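Local coordinates for 182aa long hypothetical protein (Pyrococcus horikoshii, PDB 2GAN) that is of unknown function but, as a GNAT-family protein, probably transfers an acetyl group from acetyl-CoA, at residues Leu58-Arg61 / Leu62-Phe66. Sequence-based numbering, arbitrary orientation.
Sequences LKFR and LSQEF. With SO4 (sulfate ion), chain D.
NE and NH2 of R61 both donate, weakly, to one carboxylate oxygen, E65 OE1, and close a salt bridge one helical turn along. NE lies 3.4 Å from OE1 with an N-H...O angle of 145°, and the guanidinium and carboxylate planes stand nearly perpendicular, 88° apart, so this is not the flat, two-oxygen pairing of an ideal bridge. An extended glutamate suits the place: with CG anti to the backbone N (chi1 -179°), its carboxylate runs alongside the arginine. The far end of the guanidinium holds a sulfate, probably from the crystallisation liquor, whose O4 lies at the guanidinium edge and accepts hydrogen bonds from both R61 NH1 and R61 NH2, each at 2.7 Å. F111 N, on strand 106-114, also binds this sulfate; in relatives with the GNAT fold the corresponding strand lines the pantetheine arm of acetyl-CoA, so the anion may lie near that cleft. The residues belong to the last turns of helix 47-65, which ends in a wider pi-type turn: F66 N reaches back five residues to R61 O (2.8 Å), whereas Q64 N still bonds to F60 O in alpha-helical fashion. That turn sets the F66 ring beneath R61, whose CB makes a CH-pi contact 3.9 Å from the ring centroid, while the guanidinium crosses the ring obliquely near CZ, their planes 56° apart. Without the guanidinium, as with an alanine here, E65 would probably be left beside E110 with no R61 cation to offset the like charge, and sulfate O4 would lose both arginine bonds, leaving F111 N to hold the ion. On the helix side packed against helix 14-27, leucines fit the buried setting: L58 CD1 presses tightly on L62 CD2 at 3.5 Å.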
loop_
_atom_site.group_PDB
_atom_site.type_symbol
_atom_site.label_atom_id
_atom_site.label_comp_id
_atom_site.label_asym_id
_atom_site.label_seq_id
_atom_site.Cartn_x
_atom_site.Cartn_y
_atom_site.Cartn_z
ATOM N N LEU A 58 -3.174 1.201 22.536
ATOM C CA LEU A 58 -4.186 0.151 22.552
ATOM C C LEU A 58 -4.981 0.164 23.858
ATOM O O LEU A 58 -6.213 0.068 23.854
ATOM C CB LEU A 58 -3.520 -1.224 22.367
ATOM C CG LEU A 58 -4.357 -2.512 22.384
ATOM C CD1 LEU A 58 -5.379 -2.522 21.248
ATOM C CD2 LEU A 58 -3.428 -3.705 22.264
ATOM N N LYS A 59 -4.277 0.284 24.978
ATOM C CA LYS A 59 -4.945 0.293 26.276
ATOM C C LYS A 59 -6.033 1.363 26.272
ATOM O O LYS A 59 -7.174 1.101 26.656
ATOM C CB LYS A 59 -3.940 0.568 27.401
ATOM C CG LYS A 59 -4.503 0.344 28.795
ATOM C CD LYS A 59 -3.420 0.440 29.862
ATOM C CE LYS A 59 -3.991 0.148 31.248
ATOM N NZ LYS A 59 -2.942 0.203 32.315
ATOM N N PHE A 60 -5.677 2.565 25.825
ATOM C CA PHE A 60 -6.631 3.658 25.764
ATOM C C PHE A 60 -7.819 3.385 24.849
ATOM O O PHE A 60 -8.962 3.603 25.236
ATOM C CB PHE A 60 -5.941 4.955 25.324
ATOM C CG PHE A 60 -6.901 6.024 24.856
ATOM C CD1 PHE A 60 -7.128 6.229 23.494
ATOM C CD2 PHE A 60 -7.595 6.807 25.779
ATOM C CE1 PHE A 60 -8.030 7.193 23.055
ATOM C CE2 PHE A 60 -8.503 7.777 25.357
ATOM C CZ PHE A 60 -8.721 7.971 23.991
ATOM N N ARG A 61 -7.553 2.912 23.635
ATOM C CA ARG A 61 -8.635 2.656 22.688
ATOM C C ARG A 61 -9.616 1.604 23.176
ATOM O O ARG A 61 -10.826 1.750 23.017
ATOM C CB ARG A 61 -8.066 2.207 21.348
ATOM C CG ARG A 61 -7.123 3.192 20.718
ATOM C CD ARG A 61 -6.699 2.663 19.374
ATOM N NE ARG A 61 -7.318 3.390 18.273
ATOM C CZ ARG A 61 -7.290 2.973 17.011
ATOM N NH1 ARG A 61 -6.683 1.838 16.707
ATOM N NH2 ARG A 61 -7.851 3.696 16.056
ATOM N N LEU A 62 -9.078 0.532 23.749
ATOM C CA LEU A 62 -9.883 -0.560 24.264
ATOM C C LEU A 62 -10.749 -0.081 25.427
ATOM O O LEU A 62 -11.885 -0.522 25.578
ATOM C CB LEU A 62 -8.967 -1.697 24.728
ATOM C CG LEU A 62 -8.772 -3.005 23.934
ATOM C CD1 LEU A 62 -9.251 -2.913 22.495
ATOM C CD2 LEU A 62 -7.308 -3.381 24.013
ATOM N N SER A 63 -10.218 0.829 26.241
ATOM C CA SER A 63 -10.963 1.341 27.398
ATOM C C SER A 63 -11.972 2.454 27.114
ATOM O O SER A 63 -13.102 2.423 27.607
ATOM C CB SER A 63 -9.988 1.849 28.466
ATOM O OG SER A 63 -9.188 0.797 28.963
ATOM N N GLN A 64 -11.565 3.437 26.322
ATOM C CA GLN A 64 -12.429 4.578 26.031
ATOM C C GLN A 64 -12.934 4.699 24.595
ATOM O O GLN A 64 -14.135 4.667 24.350
ATOM C CB GLN A 64 -11.691 5.863 26.384
ATOM C CG GLN A 64 -10.984 5.798 27.720
ATOM C CD GLN A 64 -11.945 5.810 28.887
ATOM O OE1 GLN A 64 -11.643 5.294 29.962
ATOM N NE2 GLN A 64 -13.108 6.415 28.686
ATOM N N GLU A 65 -12.013 4.847 23.652
ATOM C CA GLU A 65 -12.366 5.033 22.253
ATOM C C GLU A 65 -13.369 4.060 21.634
ATOM O O GLU A 65 -14.406 4.482 21.134
ATOM C CB GLU A 65 -11.084 5.088 21.409
ATOM C CG GLU A 65 -11.309 5.307 19.917
ATOM C CD GLU A 65 -10.092 5.907 19.233
ATOM O OE1 GLU A 65 -9.885 5.647 18.027
ATOM O OE2 GLU A 65 -9.347 6.658 19.903
ATOM N N PHE A 66 -13.081 2.767 21.669
ATOM C CA PHE A 66 -13.983 1.775 21.070
ATOM C C PHE A 66 -15.338 1.641 21.780
ATOM O O PHE A 66 -15.398 1.459 22.998
ATOM C CB PHE A 66 -13.288 0.408 21.025
ATOM C CG PHE A 66 -12.037 0.383 20.179
ATOM C CD1 PHE A 66 -11.155 -0.691 20.258
ATOM C CD2 PHE A 66 -11.744 1.426 19.297
ATOM C CE1 PHE A 66 -9.997 -0.729 19.480
ATOM C CE2 PHE A 66 -10.588 1.398 18.509
ATOM C CZ PHE A 66 -9.716 0.318 18.601
HETATM S S SO4 D . -6.636 2.141 13.056
HETATM O O1 SO4 D . -6.150 0.911 12.399
HETATM O O2 SO4 D . -7.315 3.011 12.069
HETATM O O3 SO4 D . -5.480 2.854 13.629
HETATM O O4 SO4 D . -7.591 1.789 14.117
#